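Local coordinates for protein polyketide biosynthesis 3-hydroxy-3-methylglutaryl-ACP synthase PksG (Bacillus subtilis, PDB 4YXT) that catalyses the aldol condensation of an acetyl group carried by an acyl carrier protein with a beta-ketothioester polyketide intermediate during biosynthesis of the antibiotic bacillaene, at residues A[37-43]-A[165-170]; A[13-19]-A[359-364]; A[50-55]-A[141-145]. The protein carries 1 engineered substitution. All blocks are in the same frame, centred on the assembly; numbering follows the deposited sequence.

Interaction 1. Residues A[37-43]-A[165-170]; sequences LLMKEKA and EPSAGA
Residues 37-43 leave a helix and enter a short edge strand: Leu38 breaks the helical run with positive phi (73/49), Met39 is already extended (-124/152), Lys40 (-131/-40) interrupts, and 41-43 form the strand. Facing them, 165-170 is a non-regular connection between helix 161-164 and strand 170-178, with an inverse gamma turn centred on Ala168 (-82/88). The nearest CA atoms are those of Lys42 and Gly169, 5.3 Å apart, and Ala43 O lies 3.9 Å from Gly169 CA. Lys42 buries the most surface. Its chi1 is p and chi2 to chi4 are t, so the extended side chain carries NZ to a 2.7 Å hydrogen bond with Glu165 O. Water 1 makes a second link, donating to Glu41 O (2.9 Å) and Pro166 O (3.0 Å). Met39 CG rests 3.6 Å from Ser167 OG, Leu37 CD1 packs 4.3 Å from Pro166 CG, and Ala43 CB meets Ala170 CB at 4.4 Å. Tyr367 OH hydrogen-bonds both Lys42 NZ and the Glu165 carboxylate. The contact joins the edge strand of a small sheet to the loop leading into strand 170-178 of the central thiolase-type sheet; the Met39 side chain is about 10 Å from that of His250, a proton donor/acceptor by similarity. Without direct backbone-to-backbone hydrogen bonds, the polar linkage depends on one buried ammonium group and one bridging water.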
loop_
_atom_site.group_PDB
_atom_site.type_symbol
_atom_site.label_atom_id
_atom_site.label_comp_id
_atom_site.label_asym_id
_atom_site.label_seq_id
_atom_site.Cartn_x
_atom_site.Cartn_y
_atom_site.Cartn_z
ATOM N N LEU A 37 -21.718 0.236 -23.777
ATOM C CA LEU A 37 -20.668 0.740 -22.844
ATOM C C LEU A 37 -21.001 2.107 -22.191
ATOM O O LEU A 37 -20.804 2.314 -20.974
ATOM C CB LEU A 37 -19.376 0.912 -23.597
ATOM C CG LEU A 37 -18.913 -0.304 -24.391
ATOM C CD1 LEU A 37 -17.616 0.042 -25.096
ATOM C CD2 LEU A 37 -18.760 -1.524 -23.476
ATOM N N LEU A 38 -21.508 3.028 -23.015
ATOM C CA LEU A 38 -21.887 4.382 -22.613
ATOM C C LEU A 38 -20.657 5.237 -22.358
ATOM O O LEU A 38 -20.559 5.893 -21.333
ATOM C CB LEU A 38 -22.794 4.383 -21.370
ATOM C CG LEU A 38 -24.135 3.647 -21.363
ATOM C CD1 LEU A 38 -24.879 3.888 -20.044
ATOM C CD2 LEU A 38 -25.075 3.983 -22.506
ATOM N N MET A 39 -19.722 5.216 -23.282
ATOM C CA MET A 39 -18.459 5.945 -23.147
ATOM C C MET A 39 -18.263 6.900 -24.332
ATOM O O MET A 39 -18.797 6.665 -25.389
ATOM C CB MET A 39 -17.316 4.942 -23.014
ATOM C CG MET A 39 -17.412 4.112 -21.722
ATOM S SD MET A 39 -17.558 5.056 -20.160
ATOM C CE MET A 39 -15.907 4.803 -19.492
ATOM N N LYS A 40 -17.534 8.002 -24.147
ATOM C CA LYS A 40 -17.374 8.989 -25.238
ATOM C C LYS A 40 -15.954 9.375 -25.454
ATOM O O LYS A 40 -15.555 9.555 -26.573
ATOM C CB LYS A 40 -18.193 10.272 -24.995
ATOM C CG LYS A 40 -19.612 10.049 -24.487
ATOM C CD LYS A 40 -20.146 11.272 -23.776
ATOM C CE LYS A 40 -20.670 12.318 -24.759
ATOM N NZ LYS A 40 -21.371 13.435 -24.025
ATOM N N GLU A 41 -15.185 9.546 -24.391
ATOM C CA GLU A 41 -13.814 9.894 -24.553
ATOM C C GLU A 41 -13.011 9.077 -23.578
ATOM O O GLU A 41 -13.504 8.642 -22.573
ATOM C CB GLU A 41 -13.601 11.394 -24.283
ATOM C CG GLU A 41 -14.494 12.325 -25.103
ATOM C CD GLU A 41 -14.611 13.722 -24.507
ATOM O OE1 GLU A 41 -14.677 13.860 -23.265
ATOM O OE2 GLU A 41 -14.658 14.701 -25.276
ATOM N N LYS A 42 -11.769 8.826 -23.926
ATOM C CA LYS A 42 -10.810 8.313 -22.959
ATOM C C LYS A 42 -9.600 9.233 -22.981
ATOM O O LYS A 42 -9.168 9.647 -24.068
ATOM C CB LYS A 42 -10.432 6.876 -23.276
ATOM C CG LYS A 42 -9.754 6.632 -24.631
ATOM C CD LYS A 42 -9.432 5.147 -24.720
ATOM C CE LYS A 42 -8.358 4.852 -25.755
ATOM N NZ LYS A 42 -7.808 3.485 -25.512
ATOM N N ALA A 43 -9.087 9.580 -21.800
ATOM C CA ALA A 43 -7.771 10.178 -21.691
ATOM C C ALA A 43 -6.717 9.212 -22.176
ATOM O O ALA A 43 -6.853 8.010 -21.998
ATOM C CB ALA A 43 -7.496 10.534 -20.244
ATOM N N GLU A 165 -10.812 -1.596 -25.095
ATOM C CA GLU A 165 -9.993 -0.482 -25.542
ATOM C C GLU A 165 -10.656 0.902 -25.499
ATOM O O GLU A 165 -10.004 1.881 -25.195
ATOM C CB GLU A 165 -9.540 -0.759 -26.950
ATOM C CG GLU A 165 -8.525 0.208 -27.464
ATOM C CD GLU A 165 -8.355 0.115 -28.987
ATOM O OE1 GLU A 165 -9.146 -0.599 -29.651
ATOM O OE2 GLU A 165 -7.431 0.776 -29.499
ATOM N N PRO A 166 -11.948 0.992 -25.821
ATOM C CA PRO A 166 -12.581 2.290 -25.706
ATOM C C PRO A 166 -12.751 2.833 -24.278
ATOM O O PRO A 166 -13.052 4.012 -24.119
ATOM C CB PRO A 166 -13.972 2.059 -26.343
ATOM C CG PRO A 166 -13.867 0.785 -27.078
ATOM C CD PRO A 166 -12.897 -0.021 -26.301
ATOM N N SER A 167 -12.617 1.993 -23.253
ATOM C CA SER A 167 -12.766 2.477 -21.847
ATOM C C SER A 167 -11.436 2.538 -21.060
ATOM O O SER A 167 -11.431 2.892 -19.890
ATOM C CB SER A 167 -13.740 1.569 -21.085
ATOM O OG SER A 167 -14.980 1.470 -21.790
ATOM N N ALA A 168 -10.331 2.171 -21.710
ATOM C CA ALA A 168 -9.072 1.947 -21.057
ATOM C C ALA A 168 -8.375 3.281 -20.856
ATOM O O ALA A 168 -7.576 3.684 -21.690
ATOM C CB ALA A 168 -8.208 1.015 -21.913
ATOM N N GLY A 169 -8.641 3.956 -19.739
ATOM C CA GLY A 169 -8.121 5.294 -19.543
ATOM C C GLY A 169 -6.867 5.559 -18.724
ATOM O O GLY A 169 -6.071 4.662 -18.417
ATOM N N ALA A 170 -6.679 6.841 -18.430
ATOM C CA ALA A 170 -5.561 7.352 -17.654
ATOM C C ALA A 170 -6.069 8.565 -16.877
ATOM O O ALA A 170 -6.737 9.433 -17.425
ATOM C CB ALA A 170 -4.432 7.789 -18.548
HETATM O O HOH W 1 -14.268 5.836 -22.127
#

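Interaction 2. Residues A[13-19]-A[359-364]; sequences GGTAYLD and RYQLSM
Arg359 opens the segment with its CB directed at 13-19 and its side chain (chi1 m, chi2 t, chi3 m) folded along that backbone: NH1 donates to Gly13 O at 3.0 Å, CG lies 3.2 Å from Gly14 O, and Tyr17 CB sits over the guanidinium face. Gly14, at phi/psi 96/166, is in a conformation in which a CB would collide with the preceding carbonyl. Tyr360 begins the parallel pairing, bridging with Ala16 (CA-CA 4.4 Å): its N donates to Thr15 O (3.0 Å), and its O accepts from Tyr17 N (2.8 Å). Gln361 bridges with Tyr17 (CA-CA 5.1 Å) and places its CA over the Tyr17 ring, 4.2 Å from the centroid and 28° off the normal, a CH-pi contact; Tyr17, at chi1 p, has the most surface buried here. Leu362 N closes the series on Tyr17 O (2.9 Å), while its CD2 touches Ala16 CB at 4.2 Å and its CB Leu18 CD1 at 4.0 Å. Water 2 joins Leu362 O (2.6 Å), Gln361 NE2 (2.8 Å) and Asp19 N (3.0 Å). Ser363 N-caps helix 364-370, and Met364 CE reaches Leu18 CD1 at 4.1 Å. The result is the parallel half of a small mixed three-stranded sheet: 16-19 is central, 41-43 pairs antiparallel along its other edge, and helix 20-27 packs against Leu18, Gln361 and Met364.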
loop_
_atom_site.group_PDB
_atom_site.type_symbol
_atom_site.label_atom_id
_atom_site.label_comp_id
_atom_site.label_asym_id
_atom_site.label_seq_id
_atom_site.Cartn_x
_atom_site.Cartn_y
_atom_site.Cartn_z
ATOM N N GLY A 13 -7.553 14.401 -15.714
ATOM C CA GLY A 13 -7.897 13.424 -16.753
ATOM C C GLY A 13 -7.133 13.582 -18.048
ATOM O O GLY A 13 -7.689 13.418 -19.120
ATOM N N GLY A 14 -5.849 13.876 -17.940
ATOM C CA GLY A 14 -4.936 13.774 -19.062
ATOM C C GLY A 14 -4.780 15.121 -19.737
ATOM O O GLY A 14 -5.561 16.046 -19.517
ATOM N N THR A 15 -3.761 15.207 -20.568
ATOM C CA THR A 15 -3.518 16.375 -21.379
ATOM C C THR A 15 -3.994 16.062 -22.814
ATOM O O THR A 15 -4.032 16.941 -23.665
ATOM C CB THR A 15 -2.019 16.691 -21.377
ATOM O OG1 THR A 15 -1.328 15.541 -21.808
ATOM C CG2 THR A 15 -1.509 16.952 -20.022
ATOM N N ALA A 16 -4.358 14.808 -23.085
ATOM C CA ALA A 16 -4.772 14.391 -24.422
ATOM C C ALA A 16 -5.889 13.394 -24.298
ATOM O O ALA A 16 -5.902 12.596 -23.356
ATOM C CB ALA A 16 -3.611 13.788 -25.189
ATOM N N TYR A 17 -6.836 13.430 -25.228
ATOM C CA TYR A 17 -7.895 12.417 -25.240
ATOM C C TYR A 17 -8.109 11.854 -26.605
ATOM O O TYR A 17 -7.492 12.325 -27.573
ATOM C CB TYR A 17 -9.195 12.941 -24.683
ATOM C CG TYR A 17 -9.933 13.901 -25.562
ATOM C CD1 TYR A 17 -11.066 13.487 -26.247
ATOM C CD2 TYR A 17 -9.504 15.233 -25.706
ATOM C CE1 TYR A 17 -11.774 14.357 -27.057
ATOM C CE2 TYR A 17 -10.199 16.120 -26.524
ATOM C CZ TYR A 17 -11.340 15.660 -27.203
ATOM O OH TYR A 17 -12.054 16.478 -28.012
ATOM N N LEU A 18 -8.918 10.788 -26.658
ATOM C CA LEU A 18 -9.370 10.196 -27.920
ATOM C C LEU A 18 -10.873 10.176 -27.968
ATOM O O LEU A 18 -11.543 9.913 -26.968
ATOM C CB LEU A 18 -8.826 8.784 -28.107
ATOM C CG LEU A 18 -9.040 8.211 -29.510
ATOM C CD1 LEU A 18 -7.992 8.761 -30.480
ATOM C CD2 LEU A 18 -9.037 6.693 -29.464
ATOM N N ASP A 19 -11.437 10.483 -29.125
ATOM C CA ASP A 19 -12.867 10.294 -29.278
ATOM C C ASP A 19 -13.123 8.813 -29.533
ATOM O O ASP A 19 -12.669 8.235 -30.497
ATOM C CB ASP A 19 -13.452 11.157 -30.384
ATOM C CG ASP A 19 -14.967 11.038 -30.464
ATOM O OD1 ASP A 19 -15.656 10.982 -29.415
ATOM O OD2 ASP A 19 -15.474 11.025 -31.585
ATOM N N ARG A 359 -8.403 19.530 -23.114
ATOM C CA ARG A 359 -7.409 18.539 -23.500
ATOM C C ARG A 359 -7.302 18.478 -24.996
ATOM O O ARG A 359 -8.262 18.805 -25.713
ATOM C CB ARG A 359 -7.762 17.141 -22.954
ATOM C CG ARG A 359 -7.891 17.066 -21.450
ATOM C CD ARG A 359 -8.502 15.744 -21.012
ATOM N NE ARG A 359 -9.910 15.651 -21.440
ATOM C CZ ARG A 359 -10.673 14.563 -21.349
ATOM N NH1 ARG A 359 -10.178 13.439 -20.790
ATOM N NH2 ARG A 359 -11.953 14.596 -21.804
ATOM N N TYR A 360 -6.141 18.026 -25.459
ATOM C CA TYR A 360 -5.849 17.903 -26.874
ATOM C C TYR A 360 -6.386 16.622 -27.444
ATOM O O TYR A 360 -6.091 15.529 -26.938
ATOM C CB TYR A 360 -4.345 17.899 -27.056
ATOM C CG TYR A 360 -3.848 17.877 -28.479
ATOM C CD1 TYR A 360 -3.582 19.059 -29.155
ATOM C CD2 TYR A 360 -3.572 16.688 -29.114
ATOM C CE1 TYR A 360 -3.085 19.049 -30.442
ATOM C CE2 TYR A 360 -3.075 16.662 -30.390
ATOM C CZ TYR A 360 -2.839 17.844 -31.061
ATOM O OH TYR A 360 -2.336 17.811 -32.351
ATOM N N GLN A 361 -7.123 16.746 -28.545
ATOM C CA GLN A 361 -7.696 15.588 -29.220
ATOM C C GLN A 361 -6.720 14.873 -30.170
ATOM O O GLN A 361 -6.221 15.468 -31.105
ATOM C CB GLN A 361 -8.918 16.005 -30.019
ATOM C CG GLN A 361 -9.467 14.846 -30.834
ATOM C CD GLN A 361 -10.928 14.992 -31.165
ATOM O OE1 GLN A 361 -11.549 16.000 -30.859
ATOM N NE2 GLN A 361 -11.484 13.982 -31.789
ATOM N N LEU A 362 -6.496 13.584 -29.950
ATOM C CA LEU A 362 -5.646 12.811 -30.817
ATOM C C LEU A 362 -6.369 12.375 -32.098
ATOM O O LEU A 362 -7.553 12.072 -32.084
ATOM C CB LEU A 362 -5.140 11.563 -30.091
ATOM C CG LEU A 362 -4.285 11.748 -28.851
ATOM C CD1 LEU A 362 -4.061 10.377 -28.240
ATOM C CD2 LEU A 362 -2.940 12.422 -29.138
ATOM N N SER A 363 -5.632 12.296 -33.196
ATOM C CA SER A 363 -6.126 11.643 -34.399
ATOM C C SER A 363 -5.800 10.155 -34.301
ATOM O O SER A 363 -4.922 9.746 -33.537
ATOM C CB SER A 363 -5.379 12.178 -35.601
ATOM O OG SER A 363 -4.001 11.784 -35.512
ATOM N N MET A 364 -6.461 9.356 -35.132
ATOM C CA MET A 364 -6.189 7.929 -35.182
ATOM C C MET A 364 -4.766 7.617 -35.626
ATOM O O MET A 364 -4.224 6.583 -35.252
ATOM C CB MET A 364 -7.192 7.216 -36.102
ATOM C CG MET A 364 -8.600 7.159 -35.534
ATOM S SD MET A 364 -8.687 6.295 -33.942
ATOM C CE MET A 364 -10.240 6.997 -33.413
HETATM O O HOH W 2 -10.000 11.628 -31.453
#

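Interaction 3. Residues A[50-55]-A[141-145]; sequences DPVTFG and IASDI
Ile145, Ser143 and Pro51 bury the most surface where the first turn of helix 51-64 meets the end of strand 137-145. The segment axes approach to 7.6 Å, with 135° between their N-to-C directions, and the nearest CA atoms are those of Pro51 and Ser143, 5.4 Å apart. Alternate strand residues Ile141, Ser143 and Ile145 direct CB toward the helix. Ile145 (chi1 m, chi2 p) puts CD1 over one face of the Phe54 ring, 4.2 Å from Phe54 CG, and 3.8 Å from Pro51 CG. Ser143, at chi1 t, donates from OG to Pro51 O at 2.6 Å; that carbonyl also accepts from Gly55 N at 2.9 Å. Gly55 CA is 3.7 Å from Ile141 CG2; an ideal CB would lie only 3.2 Å from that methyl. Asp50 and Thr53 form a capping box, with Asp50 N to Thr53 OG1 and Thr53 N to Asp50 OD1 both 2.8 Å, and Asp50 OD2 extends to Tyr416 and Arg414. The strand's opposite side carries Asp144, whose OD1 is hydrogen-bonded to Ala82 N and Ser83 OG. Ala82 is an engineered residue at a position assigned by similarity as proton donor/acceptor. Strand 137-145 lies between strands 74-80 and 170-178 in the nine-stranded mixed sheet, so helix 51-64 packing on it is consistent with the layered alpha/beta architecture of the thiolase superfamily.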
loop_
_atom_site.group_PDB
_atom_site.type_symbol
_atom_site.label_atom_id
_atom_site.label_comp_id
_atom_site.label_asym_id
_atom_site.label_seq_id
_atom_site.Cartn_x
_atom_site.Cartn_y
_atom_site.Cartn_z
ATOM N N ASP A 50 3.529 10.184 -16.534
ATOM C CA ASP A 50 3.576 8.970 -15.774
ATOM C C ASP A 50 2.636 9.145 -14.581
ATOM O O ASP A 50 1.945 10.139 -14.491
ATOM C CB ASP A 50 5.015 8.635 -15.404
ATOM C CG ASP A 50 5.561 9.481 -14.300
ATOM O OD1 ASP A 50 4.844 10.342 -13.747
ATOM O OD2 ASP A 50 6.716 9.197 -13.944
ATOM N N PRO A 51 2.542 8.144 -13.706
ATOM C CA PRO A 51 1.656 8.397 -12.532
ATOM C C PRO A 51 2.036 9.510 -11.575
ATOM O O PRO A 51 1.173 9.979 -10.809
ATOM C CB PRO A 51 1.680 7.064 -11.805
ATOM C CG PRO A 51 1.961 6.081 -12.903
ATOM C CD PRO A 51 2.907 6.731 -13.841
ATOM N N VAL A 52 3.306 9.851 -11.498
ATOM C CA VAL A 52 3.736 11.035 -10.728
ATOM C C VAL A 52 3.193 12.330 -11.361
ATOM O O VAL A 52 2.543 13.146 -10.707
ATOM C CB VAL A 52 5.270 11.122 -10.662
ATOM C CG1 VAL A 52 5.669 12.362 -9.880
ATOM C CG2 VAL A 52 5.829 9.824 -10.039
ATOM N N THR A 53 3.394 12.472 -12.660
ATOM C CA THR A 53 2.920 13.655 -13.336
ATOM C C THR A 53 1.431 13.748 -13.171
ATOM O O THR A 53 0.917 14.829 -12.871
ATOM C CB THR A 53 3.308 13.699 -14.835
ATOM O OG1 THR A 53 2.614 12.680 -15.563
ATOM C CG2 THR A 53 4.835 13.511 -15.002
ATOM N N PHE A 54 0.752 12.605 -13.337
ATOM C CA PHE A 54 -0.711 12.582 -13.292
ATOM C C PHE A 54 -1.154 12.949 -11.899
ATOM O O PHE A 54 -2.071 13.736 -11.791
ATOM C CB PHE A 54 -1.315 11.220 -13.679
ATOM C CG PHE A 54 -1.762 11.129 -15.098
ATOM C CD1 PHE A 54 -0.852 11.106 -16.114
ATOM C CD2 PHE A 54 -3.120 11.057 -15.411
ATOM C CE1 PHE A 54 -1.269 11.026 -17.449
ATOM C CE2 PHE A 54 -3.560 10.976 -16.727
ATOM C CZ PHE A 54 -2.630 10.966 -17.752
ATOM N N GLY A 55 -0.480 12.407 -10.859
ATOM C CA GLY A 55 -0.811 12.717 -9.457
ATOM C C GLY A 55 -0.503 14.171 -9.031
ATOM O O GLY A 55 -1.306 14.816 -8.326
ATOM N N ILE A 141 -3.927 10.319 -3.119
ATOM C CA ILE A 141 -3.890 10.523 -4.517
ATOM C C ILE A 141 -4.008 9.135 -5.186
ATOM O O ILE A 141 -3.161 8.300 -5.012
ATOM C CB ILE A 141 -2.548 11.145 -4.918
ATOM C CG1 ILE A 141 -2.379 12.514 -4.275
ATOM C CG2 ILE A 141 -2.457 11.236 -6.438
ATOM C CD1 ILE A 141 -1.166 13.276 -4.783
ATOM N N ALA A 142 -5.081 8.911 -5.922
ATOM C CA ALA A 142 -5.192 7.750 -6.749
ATOM C C ALA A 142 -4.783 8.111 -8.203
ATOM O O ALA A 142 -5.381 8.976 -8.790
ATOM C CB ALA A 142 -6.600 7.210 -6.668
ATOM N N SER A 143 -3.760 7.433 -8.751
ATOM C CA SER A 143 -3.150 7.687 -10.081
ATOM C C SER A 143 -2.930 6.352 -10.825
ATOM O O SER A 143 -2.174 5.491 -10.376
ATOM C CB SER A 143 -1.791 8.402 -9.865
ATOM O OG SER A 143 -1.268 9.082 -11.030
ATOM N N ASP A 144 -3.602 6.166 -11.954
ATOM C CA ASP A 144 -3.456 4.968 -12.778
ATOM C C ASP A 144 -3.497 5.318 -14.265
ATOM O O ASP A 144 -4.199 6.255 -14.670
ATOM C CB ASP A 144 -4.549 3.921 -12.516
ATOM C CG ASP A 144 -4.214 2.978 -11.343
ATOM O OD1 ASP A 144 -3.081 2.419 -11.297
ATOM O OD2 ASP A 144 -5.103 2.824 -10.452
ATOM N N ILE A 145 -2.718 4.535 -15.029
ATOM C CA ILE A 145 -2.545 4.639 -16.461
ATOM C C ILE A 145 -2.764 3.243 -17.039
ATOM O O ILE A 145 -2.076 2.314 -16.647
ATOM C CB ILE A 145 -1.111 5.033 -16.830
ATOM C CG1 ILE A 145 -0.816 6.526 -16.562
ATOM C CG2 ILE A 145 -0.880 4.823 -18.330
ATOM C CD1 ILE A 145 -0.976 7.024 -15.159
#

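How the interactions relate
Interactions 1 and 2, with centres 11 Å apart, meet in one small sheet: strand 41-43 pairs with 16-19 through Lys42 O and Leu18 N (2.8 Å, a probable hydrogen bond), and Glu41 OE1 forms a salt bridge with Arg359 NH2 (3.2 Å). Interaction 3, centred about 17 Å from each, joins them through Phe54: its CE2 lies 3.5 Å from Ala170 C and its CZ 3.9 Å from Gly14 CA. Of the sites assigned by similarity, the side chain of His250 is about 10 Å from that of Met39, that of the engineered Ala82 about 9 Å from that of Pro51, and that of acyl-thioester Cys114 about 11 Å from Gly169; interaction 2 is remote.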